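Local coordinates for DNA repair and telomere maintenance protein nbs1 (Schizosaccharomyces pombe, PDB 3HUF), which serves as the Nbs1 subunit of the MRN complex in DNA double-strand break repair, its N-terminal FHA and BRCT domains, held in this chain, recognising phosphorylated proteins such as Ctp1, at residues Tyr112-Cys117 / Ile192-Leu197; Asn134-Pro139 / Thr186-Val191; Leu181-Thr186 / Met198-Glu203. All blocks are in the same frame, centred on the assembly; numbering follows the deposited sequence.

Contact 1: Tyr112-Cys117 / Ile192-Leu197. With SCN (thiocyanate ion), chain E.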
ATOM      1  N   TYR A 112       9.462  -2.609  12.983  1.00 38.05           N
ATOM      2  CA  TYR A 112       9.659  -2.469  11.556  1.00 38.48           C
ATOM      3  C   TYR A 112       8.365  -2.019  10.905  1.00 38.37           C
ATOM      4  O   TYR A 112       7.272  -2.328  11.363  1.00 36.53           O
ATOM      5  CB  TYR A 112      10.178  -3.738  10.882  1.00 38.67           C
ATOM      6  CG  TYR A 112       9.427  -4.998  11.244  1.00 42.73           C
ATOM      7  CD1 TYR A 112       8.416  -5.502  10.402  1.00 45.47           C
ATOM      8  CD2 TYR A 112       9.705  -5.682  12.428  1.00 43.12           C
ATOM      9  CE1 TYR A 112       7.700  -6.665  10.732  1.00 46.83           C
ATOM     10  CE2 TYR A 112       8.984  -6.836  12.775  1.00 47.70           C
ATOM     11  CZ  TYR A 112       7.994  -7.328  11.912  1.00 47.79           C
ATOM     12  OH  TYR A 112       7.299  -8.475  12.247  1.00 50.95           O
ATOM     13  N   TRP A 113       8.526  -1.264   9.833  1.00 38.76           N
ATOM     14  CA  TRP A 113       7.400  -0.732   9.104  1.00 39.19           C
ATOM     15  C   TRP A 113       7.103  -1.677   7.950  1.00 39.35           C
ATOM     16  O   TRP A 113       8.014  -2.042   7.206  1.00 40.05           O
ATOM     17  CB  TRP A 113       7.774   0.669   8.591  1.00 38.27           C
ATOM     18  CG  TRP A 113       6.748   1.311   7.708  1.00 38.35           C
ATOM     19  CD1 TRP A 113       6.771   1.399   6.341  1.00 36.07           C
ATOM     20  CD2 TRP A 113       5.560   1.987   8.137  1.00 36.90           C
ATOM     21  NE1 TRP A 113       5.655   2.070   5.895  1.00 37.60           N
ATOM     22  CE2 TRP A 113       4.905   2.461   6.975  1.00 37.59           C
ATOM     23  CE3 TRP A 113       4.991   2.244   9.391  1.00 35.25           C
ATOM     24  CZ2 TRP A 113       3.707   3.183   7.031  1.00 37.63           C
ATOM     25  CZ3 TRP A 113       3.777   2.951   9.449  1.00 35.54           C
ATOM     26  CH2 TRP A 113       3.151   3.415   8.271  1.00 35.09           C
ATOM     27  N   ARG A 114       5.847  -2.090   7.827  1.00 38.23           N
ATOM     28  CA  ARG A 114       5.388  -2.804   6.649  1.00 39.35           C
ATOM     29  C   ARG A 114       4.678  -1.790   5.749  1.00 39.58           C
ATOM     30  O   ARG A 114       3.816  -1.059   6.226  1.00 38.88           O
ATOM     31  CB  ARG A 114       4.409  -3.919   7.052  1.00 39.02           C
ATOM     32  CG  ARG A 114       3.994  -4.873   5.917  1.00 41.62           C
ATOM     33  CD  ARG A 114       3.271  -6.185   6.432  1.00 41.78           C
ATOM     34  NE  ARG A 114       4.122  -7.123   7.186  1.00 42.01           N
ATOM     35  CZ  ARG A 114       5.053  -7.910   6.643  1.00 46.29           C
ATOM     36  NH1 ARG A 114       5.290  -7.866   5.328  1.00 45.57           N
ATOM     37  NH2 ARG A 114       5.770  -8.731   7.414  1.00 45.22           N
ATOM     38  N   SER A 115       5.039  -1.761   4.464  1.00 39.48           N
ATOM     39  CA  SER A 115       4.414  -0.875   3.472  1.00 40.25           C
ATOM     40  C   SER A 115       2.939  -1.142   3.311  1.00 40.23           C
ATOM     41  O   SER A 115       2.520  -2.285   3.140  1.00 40.54           O
ATOM     42  CB  SER A 115       5.066  -1.057   2.102  1.00 40.43           C
ATOM     43  OG  SER A 115       6.372  -0.531   2.106  1.00 42.91           O
ATOM     44  N   MET A 116       2.150  -0.080   3.361  1.00 39.97           N
ATOM     45  CA  MET A 116       0.721  -0.180   3.130  1.00 39.96           C
ATOM     46  C   MET A 116       0.209   1.229   2.959  1.00 40.11           C
ATOM     47  O   MET A 116       0.180   2.008   3.925  1.00 39.47           O
ATOM     48  CB  MET A 116       0.007  -0.869   4.288  1.00 40.28           C
ATOM     49  CG  MET A 116      -1.399  -1.310   3.943  1.00 42.36           C
ATOM     50  SD  MET A 116      -2.239  -2.146   5.306  1.00 49.13           S
ATOM     51  CE  MET A 116      -3.669  -2.714   4.377  1.00 46.75           C
ATOM     52  N   CYS A 117      -0.144   1.548   1.713  1.00 39.95           N
ATOM     53  CA  CYS A 117      -0.693   2.841   1.325  1.00 39.76           C
ATOM     54  C   CYS A 117      -1.843   2.542   0.397  1.00 38.42           C
ATOM     55  O   CYS A 117      -1.684   1.794  -0.564  1.00 37.20           O
ATOM     56  CB  CYS A 117       0.336   3.699   0.570  1.00 39.83           C
ATOM     57  SG  CYS A 117       1.684   4.350   1.576  1.00 45.01           S
ATOM     58  N   ILE A 192      -3.348  -7.592  17.679  1.00 39.57           N
ATOM     59  CA  ILE A 192      -3.176  -8.577  16.643  1.00 38.28           C
ATOM     60  C   ILE A 192      -1.726  -8.561  16.181  1.00 37.24           C
ATOM     61  O   ILE A 192      -1.040  -7.565  16.322  1.00 36.17           O
ATOM     62  CB  ILE A 192      -4.129  -8.283  15.448  1.00 39.07           C
ATOM     63  CG1 ILE A 192      -3.885  -6.875  14.902  1.00 38.05           C
ATOM     64  CG2 ILE A 192      -5.621  -8.517  15.877  1.00 37.38           C
ATOM     65  CD1 ILE A 192      -4.801  -6.489  13.760  1.00 41.93           C
ATOM     66  N   GLU A 193      -1.305  -9.678  15.606  1.00 36.50           N
ATOM     67  CA  GLU A 193       0.054  -9.917  15.214  1.00 36.46           C
ATOM     68  C   GLU A 193       0.358  -9.433  13.795  1.00 36.70           C
ATOM     69  O   GLU A 193      -0.548  -9.122  13.024  1.00 36.72           O
ATOM     70  CB  GLU A 193       0.316 -11.416  15.343  1.00 36.97           C
ATOM     71  CG  GLU A 193       0.183 -11.925  16.791  1.00 36.08           C
ATOM     72  CD  GLU A 193       0.840 -13.270  17.005  1.00 39.60           C
ATOM     73  OE1 GLU A 193       2.091 -13.339  17.012  1.00 38.85           O
ATOM     74  OE2 GLU A 193       0.101 -14.271  17.201  1.00 41.37           O
ATOM     75  N   ASP A 194       1.645  -9.375  13.480  1.00 36.05           N
ATOM     76  CA  ASP A 194       2.177  -9.014  12.177  1.00 36.42           C
ATOM     77  C   ASP A 194       1.412  -9.689  11.034  1.00 36.78           C
ATOM     78  O   ASP A 194       1.083 -10.861  11.110  1.00 35.85           O
ATOM     79  CB  ASP A 194       3.636  -9.480  12.149  1.00 36.75           C
ATOM     80  CG  ASP A 194       4.398  -9.046  10.907  1.00 36.60           C
ATOM     81  OD1 ASP A 194       3.919  -8.215  10.134  1.00 37.90           O
ATOM     82  OD2 ASP A 194       5.513  -9.555  10.719  1.00 38.90           O
ATOM     83  N   ALA A 195       1.142  -8.930   9.984  1.00 37.53           N
ATOM     84  CA  ALA A 195       0.530  -9.445   8.760  1.00 38.59           C
ATOM     85  C   ALA A 195      -0.926  -9.875   8.900  1.00 39.38           C
ATOM     86  O   ALA A 195      -1.445 -10.553   8.027  1.00 39.92           O
ATOM     87  CB  ALA A 195       1.366 -10.561   8.154  1.00 38.24           C
ATOM     88  N   SER A 196      -1.582  -9.478   9.988  1.00 39.99           N
ATOM     89  CA  SER A 196      -2.978  -9.882  10.230  1.00 41.50           C
ATOM     90  C   SER A 196      -4.038  -9.407   9.227  1.00 41.58           C
ATOM     91  O   SER A 196      -5.049 -10.071   9.055  1.00 42.64           O
ATOM     92  CB  SER A 196      -3.426  -9.422  11.605  1.00 40.93           C
ATOM     93  OG  SER A 196      -3.015 -10.341  12.557  1.00 43.32           O
ATOM     94  N   LEU A 197      -3.823  -8.259   8.610  1.00 42.83           N
ATOM     95  CA  LEU A 197      -4.811  -7.640   7.719  1.00 44.18           C
ATOM     96  C   LEU A 197      -4.515  -7.848   6.227  1.00 44.87           C
ATOM     97  O   LEU A 197      -5.373  -7.591   5.378  1.00 44.45           O
ATOM     98  CB  LEU A 197      -4.922  -6.127   8.023  1.00 44.86           C
ATOM     99  CG  LEU A 197      -5.032  -5.725   9.511  1.00 45.07           C
ATOM    100  CD1 LEU A 197      -4.881  -4.208   9.730  1.00 49.01           C
ATOM    101  CD2 LEU A 197      -6.312  -6.249  10.122  1.00 47.79           C
TER
HETATM  102  S   SCN E 326       1.128  -5.452   9.166  1.00 29.15           S
HETATM  103  C   SCN E 326      -0.492  -5.855   8.618  1.00 28.19           C
HETATM  104  N   SCN E 326      -1.522  -6.392   8.388  1.00 28.65           N
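Arg114 and Asp194 both carry CG anti to the backbone N (chi1 -172° and -174°), which sends the two side chains across the gap to meet at about a right angle, while Tyr112, its CG between the backbone N and the carbonyl carbon (chi1 48°), brings its hydroxyl to the same carboxylate. A salt bridge links the segments: NE of Arg114 lies 3.2 Å from OD1 of Asp194, at the syn lone pair and close to the guanidinium plane, and the two flat groups are nearly coplanar. Weak bonds from Arg114 NH2 reach both oxygens. Asp194 sits in the type II turn from Glu193 to Ser196. The hydroxyl of Tyr112 donates to OD2 of Asp194 at 2.6 Å, arriving from above the carboxylate plane. Replacing Asp194 by an alanine would probably leave the guanidinium of Arg114 without its carboxylate partner and the Tyr112 hydroxyl without its acceptor. A thiocyanate ion, probably from the crystallisation liquor, accepts a hydrogen bond from N of Leu197 and rests its sulfur against CD of Arg114. This surface contact lies where strand 109-113 leaves the antiparallel sheet shared with strand 2-6: Tyr112, Arg114 and Asp194 touch Ile3, and Arg114 also touches Met198 of helix 198-209.

Contact 2: Asn134-Pro139 / Thr186-Val191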
ATOM      1  N   ASN A 134      -6.258   6.280   8.445  1.00 39.09           N
ATOM      2  CA  ASN A 134      -5.179   7.063   9.023  1.00 39.69           C
ATOM      3  C   ASN A 134      -4.937   6.684  10.497  1.00 39.44           C
ATOM      4  O   ASN A 134      -3.795   6.579  10.929  1.00 39.63           O
ATOM      5  CB  ASN A 134      -5.425   8.573   8.845  1.00 39.44           C
ATOM      6  CG  ASN A 134      -5.412   9.009   7.352  1.00 42.29           C
ATOM      7  OD1 ASN A 134      -4.954   8.269   6.445  1.00 44.45           O
ATOM      8  ND2 ASN A 134      -5.953  10.190   7.093  1.00 41.64           N
ATOM      9  N   LEU A 135      -6.023   6.449  11.236  1.00 38.67           N
ATOM     10  CA  LEU A 135      -5.950   6.049  12.639  1.00 38.90           C
ATOM     11  C   LEU A 135      -5.335   4.673  12.848  1.00 38.88           C
ATOM     12  O   LEU A 135      -4.874   4.385  13.942  1.00 39.46           O
ATOM     13  CB  LEU A 135      -7.324   6.143  13.312  1.00 39.20           C
ATOM     14  CG  LEU A 135      -7.835   7.572  13.446  1.00 40.16           C
ATOM     15  CD1 LEU A 135      -9.323   7.602  13.725  1.00 41.30           C
ATOM     16  CD2 LEU A 135      -7.063   8.337  14.519  1.00 42.84           C
ATOM     17  N   LEU A 136      -5.302   3.854  11.792  1.00 37.77           N
ATOM     18  CA  LEU A 136      -4.561   2.605  11.793  1.00 37.82           C
ATOM     19  C   LEU A 136      -3.105   2.760  11.364  1.00 37.76           C
ATOM     20  O   LEU A 136      -2.352   1.799  11.441  1.00 38.56           O
ATOM     21  CB  LEU A 136      -5.227   1.570  10.866  1.00 37.35           C
ATOM     22  CG  LEU A 136      -6.679   1.178  11.154  1.00 37.11           C
ATOM     23  CD1 LEU A 136      -7.200   0.129  10.144  1.00 37.49           C
ATOM     24  CD2 LEU A 136      -6.813   0.665  12.598  1.00 36.84           C
ATOM     25  N   GLY A 137      -2.720   3.944  10.900  1.00 37.89           N
ATOM     26  CA  GLY A 137      -1.368   4.188  10.353  1.00 37.65           C
ATOM     27  C   GLY A 137      -1.255   3.981   8.855  1.00 37.69           C
ATOM     28  O   GLY A 137      -0.150   3.758   8.321  1.00 37.65           O
ATOM     29  N   ILE A 138      -2.399   4.018   8.166  1.00 37.16           N
ATOM     30  CA  ILE A 138      -2.423   3.728   6.739  1.00 36.94           C
ATOM     31  C   ILE A 138      -2.628   5.031   5.950  1.00 36.56           C
ATOM     32  O   ILE A 138      -3.705   5.600   5.984  1.00 37.49           O
ATOM     33  CB  ILE A 138      -3.489   2.637   6.349  1.00 37.21           C
ATOM     34  CG1 ILE A 138      -3.218   1.320   7.095  1.00 37.04           C
ATOM     35  CG2 ILE A 138      -3.477   2.365   4.792  1.00 35.59           C
ATOM     36  CD1 ILE A 138      -4.459   0.338   7.111  1.00 35.61           C
ATOM     37  N   PRO A 139      -1.574   5.513   5.256  1.00 36.60           N
ATOM     38  CA  PRO A 139      -1.755   6.683   4.382  1.00 36.35           C
ATOM     39  C   PRO A 139      -2.677   6.354   3.210  1.00 36.82           C
ATOM     40  O   PRO A 139      -2.724   5.201   2.739  1.00 37.05           O
ATOM     41  CB  PRO A 139      -0.337   7.003   3.890  1.00 35.88           C
ATOM     42  CG  PRO A 139       0.601   6.250   4.824  1.00 36.80           C
ATOM     43  CD  PRO A 139      -0.180   5.020   5.237  1.00 35.74           C
ATOM     44  N   THR A 186     -13.010  -2.697  11.822  1.00 50.10           N
ATOM     45  CA  THR A 186     -13.179  -3.613  12.955  1.00 51.13           C
ATOM     46  C   THR A 186     -12.021  -3.576  13.987  1.00 51.12           C
ATOM     47  O   THR A 186     -12.236  -3.839  15.174  1.00 51.82           O
ATOM     48  CB  THR A 186     -13.392  -5.070  12.411  1.00 50.60           C
ATOM     49  OG1 THR A 186     -14.761  -5.246  12.009  1.00 52.06           O
ATOM     50  CG2 THR A 186     -13.010  -6.138  13.423  1.00 52.14           C
ATOM     51  N   VAL A 187     -10.822  -3.206  13.542  1.00 51.10           N
ATOM     52  CA  VAL A 187      -9.562  -3.621  14.201  1.00 51.11           C
ATOM     53  C   VAL A 187      -8.767  -2.679  15.149  1.00 51.80           C
ATOM     54  O   VAL A 187      -7.735  -3.110  15.687  1.00 50.85           O
ATOM     55  CB  VAL A 187      -8.527  -4.124  13.141  1.00 50.94           C
ATOM     56  CG1 VAL A 187      -9.086  -5.282  12.314  1.00 50.14           C
ATOM     57  CG2 VAL A 187      -8.077  -3.001  12.243  1.00 48.87           C
ATOM     58  N   LYS A 188      -9.197  -1.423  15.337  1.00 52.40           N
ATOM     59  CA  LYS A 188      -8.352  -0.417  16.051  1.00 52.79           C
ATOM     60  C   LYS A 188      -8.083  -0.797  17.512  1.00 52.27           C
ATOM     61  O   LYS A 188      -6.961  -0.661  18.011  1.00 52.73           O
ATOM     62  CB  LYS A 188      -8.972   0.995  15.989  1.00 53.63           C
ATOM     63  CG  LYS A 188      -8.035   2.165  15.583  1.00 54.59           C
ATOM     64  CD  LYS A 188      -6.998   2.619  16.615  1.00 57.14           C
ATOM     65  CE  LYS A 188      -6.897   4.177  16.589  1.00 58.89           C
ATOM     66  NZ  LYS A 188      -5.510   4.868  16.575  1.00 55.86           N
ATOM     67  N   GLU A 189      -9.105  -1.305  18.181  1.00 51.38           N
ATOM     68  CA  GLU A 189      -8.978  -1.668  19.583  1.00 51.46           C
ATOM     69  C   GLU A 189      -8.247  -3.017  19.824  1.00 49.99           C
ATOM     70  O   GLU A 189      -7.968  -3.400  20.972  1.00 49.88           O
ATOM     71  CB  GLU A 189     -10.369  -1.660  20.230  1.00 51.73           C
ATOM     72  CG  GLU A 189     -10.858  -0.262  20.641  1.00 55.25           C
ATOM     73  CD  GLU A 189     -11.564   0.535  19.532  1.00 59.77           C
ATOM     74  OE1 GLU A 189     -11.154   0.454  18.349  1.00 62.30           O
ATOM     75  OE2 GLU A 189     -12.534   1.267  19.855  1.00 60.91           O
ATOM     76  N   SER A 190      -7.924  -3.708  18.735  1.00 47.69           N
ATOM     77  CA  SER A 190      -7.428  -5.073  18.784  1.00 46.15           C
ATOM     78  C   SER A 190      -5.940  -5.193  19.012  1.00 44.55           C
ATOM     79  O   SER A 190      -5.159  -4.341  18.576  1.00 44.65           O
ATOM     80  CB  SER A 190      -7.759  -5.774  17.470  1.00 46.25           C
ATOM     81  OG  SER A 190      -9.141  -6.043  17.446  1.00 48.68           O
ATOM     82  N   VAL A 191      -5.550  -6.264  19.685  1.00 42.53           N
ATOM     83  CA  VAL A 191      -4.153  -6.635  19.720  1.00 41.67           C
ATOM     84  C   VAL A 191      -3.925  -7.862  18.835  1.00 40.54           C
ATOM     85  O   VAL A 191      -4.314  -8.966  19.129  1.00 40.29           O
ATOM     86  CB  VAL A 191      -3.491  -6.635  21.166  1.00 41.84           C
ATOM     87  CG1 VAL A 191      -4.512  -6.375  22.290  1.00 41.19           C
ATOM     88  CG2 VAL A 191      -2.586  -7.852  21.417  1.00 41.96           C
TER
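Leu136 and Lys188 lie side by side where a Schellman motif ends helix 123-134 of the first BRCT domain, with Gly137 at positive phi (92°) as the first residue to leave helical angles. The facing segment, 186-191, belongs to the loop that follows helix 178-184, and the chain traces a type I turn there from Val187 to Ser190, closed by the bond from Ser190 N to Val187 O at 3.1 Å. Val187 makes the first contact: its CG2 branch, set between its own backbone N and carbonyl carbon, faces the leucine methyls and lies 3.9 Å from both CD1 and CD2 of Leu136. The two side chains cross at about a right angle. The apolar surroundings of Val187 continue to Leu197, while Leu136 also touches Phe19 from the N-terminal part of the chain. Lys188 follows and supplies most of the remaining contact. Its CG packs at 3.6 Å on the CD2 methyl of Leu136, the two chains running past each other in opposite directions. Bends at chi2, chi3 and chi4 then turn the aliphatic tail of the lysine toward Leu135, where CE of Lys188 comes within 3.8 Å of CB of Leu135. The evidence thus points to a small apolar patch with one polar closure: the ammonium group binds the main-chain carbonyl of Leu135, Lys188 NZ to Leu135 O at 2.8 Å, with a C=O...N angle of 137° and the donor tilted 24° from the carbonyl plane.

Contact 3: Leu181-Thr186 / Met198-Glu203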
ATOM      1  N   LEU A 181     -12.649  -2.775   3.425  1.00 39.70           N
ATOM      2  CA  LEU A 181     -12.625  -1.579   4.260  1.00 39.42           C
ATOM      3  C   LEU A 181     -13.484  -1.778   5.506  1.00 40.07           C
ATOM      4  O   LEU A 181     -13.082  -1.400   6.603  1.00 40.18           O
ATOM      5  CB  LEU A 181     -13.080  -0.351   3.469  1.00 38.84           C
ATOM      6  CG  LEU A 181     -12.218   0.029   2.264  1.00 38.63           C
ATOM      7  CD1 LEU A 181     -12.840   1.186   1.499  1.00 37.49           C
ATOM      8  CD2 LEU A 181     -10.772   0.372   2.669  1.00 36.67           C
ATOM      9  N   GLN A 182     -14.649  -2.396   5.339  1.00 41.02           N
ATOM     10  CA  GLN A 182     -15.521  -2.720   6.465  1.00 42.70           C
ATOM     11  C   GLN A 182     -14.795  -3.595   7.504  1.00 43.07           C
ATOM     12  O   GLN A 182     -14.911  -3.365   8.706  1.00 42.60           O
ATOM     13  CB  GLN A 182     -16.819  -3.380   5.969  1.00 42.93           C
ATOM     14  CG  GLN A 182     -17.732  -2.403   5.225  1.00 46.44           C
ATOM     15  CD  GLN A 182     -18.959  -3.073   4.633  1.00 51.76           C
ATOM     16  OE1 GLN A 182     -19.201  -4.261   4.865  1.00 55.08           O
ATOM     17  NE2 GLN A 182     -19.748  -2.313   3.866  1.00 52.21           N
ATOM     18  N   TYR A 183     -14.039  -4.577   7.013  1.00 43.73           N
ATOM     19  CA  TYR A 183     -13.138  -5.362   7.840  1.00 45.00           C
ATOM     20  C   TYR A 183     -12.135  -4.482   8.589  1.00 45.33           C
ATOM     21  O   TYR A 183     -12.026  -4.591   9.804  1.00 45.93           O
ATOM     22  CB  TYR A 183     -12.427  -6.419   6.996  1.00 45.29           C
ATOM     23  CG  TYR A 183     -11.277  -7.133   7.674  1.00 47.73           C
ATOM     24  CD1 TYR A 183     -11.483  -7.917   8.802  1.00 50.97           C
ATOM     25  CD2 TYR A 183      -9.980  -7.051   7.163  1.00 50.42           C
ATOM     26  CE1 TYR A 183     -10.417  -8.581   9.425  1.00 52.93           C
ATOM     27  CE2 TYR A 183      -8.913  -7.713   7.775  1.00 50.34           C
ATOM     28  CZ  TYR A 183      -9.143  -8.478   8.897  1.00 52.96           C
ATOM     29  OH  TYR A 183      -8.097  -9.142   9.514  1.00 55.92           O
ATOM     30  N   LEU A 184     -11.417  -3.601   7.896  1.00 45.48           N
ATOM     31  CA  LEU A 184     -10.488  -2.687   8.595  1.00 45.95           C
ATOM     32  C   LEU A 184     -11.128  -1.818   9.688  1.00 46.66           C
ATOM     33  O   LEU A 184     -10.480  -1.477  10.680  1.00 46.77           O
ATOM     34  CB  LEU A 184      -9.739  -1.797   7.613  1.00 45.95           C
ATOM     35  CG  LEU A 184      -8.759  -2.477   6.661  1.00 45.99           C
ATOM     36  CD1 LEU A 184      -8.043  -1.436   5.824  1.00 45.45           C
ATOM     37  CD2 LEU A 184      -7.758  -3.342   7.426  1.00 46.05           C
ATOM     38  N   SER A 185     -12.405  -1.482   9.533  1.00 47.40           N
ATOM     39  CA  SER A 185     -13.077  -0.636  10.521  1.00 48.64           C
ATOM     40  C   SER A 185     -13.295  -1.393  11.848  1.00 49.51           C
ATOM     41  O   SER A 185     -13.680  -0.800  12.859  1.00 49.96           O
ATOM     42  CB  SER A 185     -14.391  -0.070   9.964  1.00 48.13           C
ATOM     43  OG  SER A 185     -15.411  -1.052   9.938  1.00 49.12           O
ATOM     44  N   THR A 186     -13.010  -2.697  11.822  1.00 50.10           N
ATOM     45  CA  THR A 186     -13.179  -3.613  12.955  1.00 51.13           C
ATOM     46  C   THR A 186     -12.021  -3.576  13.987  1.00 51.12           C
ATOM     47  O   THR A 186     -12.236  -3.839  15.174  1.00 51.82           O
ATOM     48  CB  THR A 186     -13.392  -5.070  12.411  1.00 50.60           C
ATOM     49  OG1 THR A 186     -14.761  -5.246  12.009  1.00 52.06           O
ATOM     50  CG2 THR A 186     -13.010  -6.138  13.423  1.00 52.14           C
ATOM     51  N   MET A 198      -3.305  -8.312   5.919  1.00 45.67           N
ATOM     52  CA  MET A 198      -2.819  -8.411   4.539  1.00 46.37           C
ATOM     53  C   MET A 198      -3.382  -9.551   3.708  1.00 45.67           C
ATOM     54  O   MET A 198      -3.711  -9.329   2.538  1.00 46.16           O
ATOM     55  CB  MET A 198      -1.281  -8.516   4.471  1.00 47.45           C
ATOM     56  CG  MET A 198      -0.494  -7.339   4.928  1.00 49.52           C
ATOM     57  SD  MET A 198      -1.041  -5.738   4.310  1.00 56.83           S
ATOM     58  CE  MET A 198       0.507  -4.832   4.407  1.00 54.48           C
ATOM     59  N   PRO A 199      -3.415 -10.788   4.255  1.00 45.02           N
ATOM     60  CA  PRO A 199      -3.969 -11.859   3.453  1.00 44.18           C
ATOM     61  C   PRO A 199      -5.446 -11.695   3.092  1.00 43.68           C
ATOM     62  O   PRO A 199      -5.873 -12.223   2.079  1.00 43.55           O
ATOM     63  CB  PRO A 199      -3.780 -13.099   4.353  1.00 44.77           C
ATOM     64  CG  PRO A 199      -2.660 -12.742   5.251  1.00 44.10           C
ATOM     65  CD  PRO A 199      -2.926 -11.309   5.545  1.00 45.22           C
ATOM     66  N   ASP A 200      -6.227 -11.003   3.921  1.00 43.25           N
ATOM     67  CA  ASP A 200      -7.657 -10.830   3.634  1.00 42.63           C
ATOM     68  C   ASP A 200      -7.802  -9.901   2.452  1.00 41.03           C
ATOM     69  O   ASP A 200      -8.734 -10.036   1.672  1.00 40.63           O
ATOM     70  CB  ASP A 200      -8.435 -10.243   4.816  1.00 43.23           C
ATOM     71  CG  ASP A 200      -8.738 -11.271   5.898  1.00 45.49           C
ATOM     72  OD1 ASP A 200      -8.316 -11.052   7.057  1.00 49.02           O
ATOM     73  OD2 ASP A 200      -9.391 -12.286   5.618  1.00 47.60           O
ATOM     74  N   ALA A 201      -6.869  -8.965   2.321  1.00 39.77           N
ATOM     75  CA  ALA A 201      -6.854  -8.085   1.143  1.00 38.97           C
ATOM     76  C   ALA A 201      -6.626  -8.861  -0.161  1.00 38.36           C
ATOM     77  O   ALA A 201      -7.256  -8.562  -1.180  1.00 38.08           O
ATOM     78  CB  ALA A 201      -5.816  -6.997   1.311  1.00 38.28           C
ATOM     79  N   LEU A 202      -5.730  -9.850  -0.114  1.00 37.97           N
ATOM     80  CA  LEU A 202      -5.425 -10.683  -1.277  1.00 38.21           C
ATOM     81  C   LEU A 202      -6.605 -11.582  -1.602  1.00 37.71           C
ATOM     82  O   LEU A 202      -6.883 -11.819  -2.777  1.00 37.69           O
ATOM     83  CB  LEU A 202      -4.170 -11.536  -1.047  1.00 38.60           C
ATOM     84  CG  LEU A 202      -2.851 -10.772  -0.870  1.00 42.00           C
ATOM     85  CD1 LEU A 202      -1.787 -11.636  -0.209  1.00 43.22           C
ATOM     86  CD2 LEU A 202      -2.328 -10.192  -2.202  1.00 44.73           C
ATOM     87  N   GLU A 203      -7.296 -12.073  -0.573  1.00 36.85           N
ATOM     88  CA  GLU A 203      -8.476 -12.916  -0.784  1.00 37.20           C
ATOM     89  C   GLU A 203      -9.596 -12.111  -1.416  1.00 36.11           C
ATOM     90  O   GLU A 203     -10.300 -12.598  -2.299  1.00 36.13           O
ATOM     91  CB  GLU A 203      -8.967 -13.542   0.530  1.00 37.59           C
ATOM     92  CG  GLU A 203      -8.306 -14.861   0.876  1.00 41.82           C
ATOM     93  CD  GLU A 203      -8.418 -15.879  -0.252  1.00 46.08           C
ATOM     94  OE1 GLU A 203      -9.551 -16.250  -0.636  1.00 48.28           O
ATOM     95  OE2 GLU A 203      -7.366 -16.306  -0.763  1.00 49.22           O
TER
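Tyr183 and Asp200 face each other across two helical segments whose backbones stay well apart, their CA atoms being 8.8 Å from each other, the shortest such separation between the segments. In 181-186 the helix is unwinding: Ser185 N still bonds to Leu181 O at 3.0 Å, whereas Thr186 N reaches back three residues, to Tyr183 O at 2.9 Å. The hydroxyl of Ser185 also turns back onto the helix and donates to Gln182 O at 2.7 Å. In 198-203 the opposite happens, for this is the opening of a helix; the bonds to Met198 O are weak, and that from Glu203 N to Pro199 O, at 3.0 Å, is the first of normal length.

The small buried area, 91 Å² summed over both sides, comes almost wholly from a single pair of side chains. With CG anti to the backbone N (chi1 169°), Tyr183 extends its ring across the gap. Asp200 answers with its OD1 oxygen, which lies 3.1 Å from Tyr183 OH and 3.3 Å from CZ of the same ring, an oblique approach. Ring and carboxylate planes are 68° apart, and CB of Asp200 adds a contact of 3.9 Å with CE2 of Tyr183. The phenol oxygen also takes part in a weak hydrogen bond with Ser196 O. The pair thus joins helix 178-184 of the first BRCT domain to the start of helix 198-209 at the surface; nearby, Leu184 touches Leu133 of helix 123-134, and Ala201 touches Tyr180 of helix 178-184 and His150 on strand 150-152 of the domain's parallel sheet.

Overall arrangement
From the N terminus, the chain passes through the FHA domain and reaches strand 109-113, where contact 1 opens a loop that closes only at 192-197. Contact 2 begins and ends within that span, joining the end of helix 123-134 to the turn after helix 178-184. Contact 3 starts in that last helix and finishes in helix 198-209, so it crosses both others; it shares Thr186 with contact 2. The centres lie about 10 to 12 Å apart, and the three meet directly: Trp113 packs against the carbonyl of Gly137, the carbonyl of Ser115 against Met198, and Leu136 against the carbonyl of Leu184. Together they tie the loop between helices 178-184 and 198-209 to strand 109-113 and to the helices of the first BRCT domain.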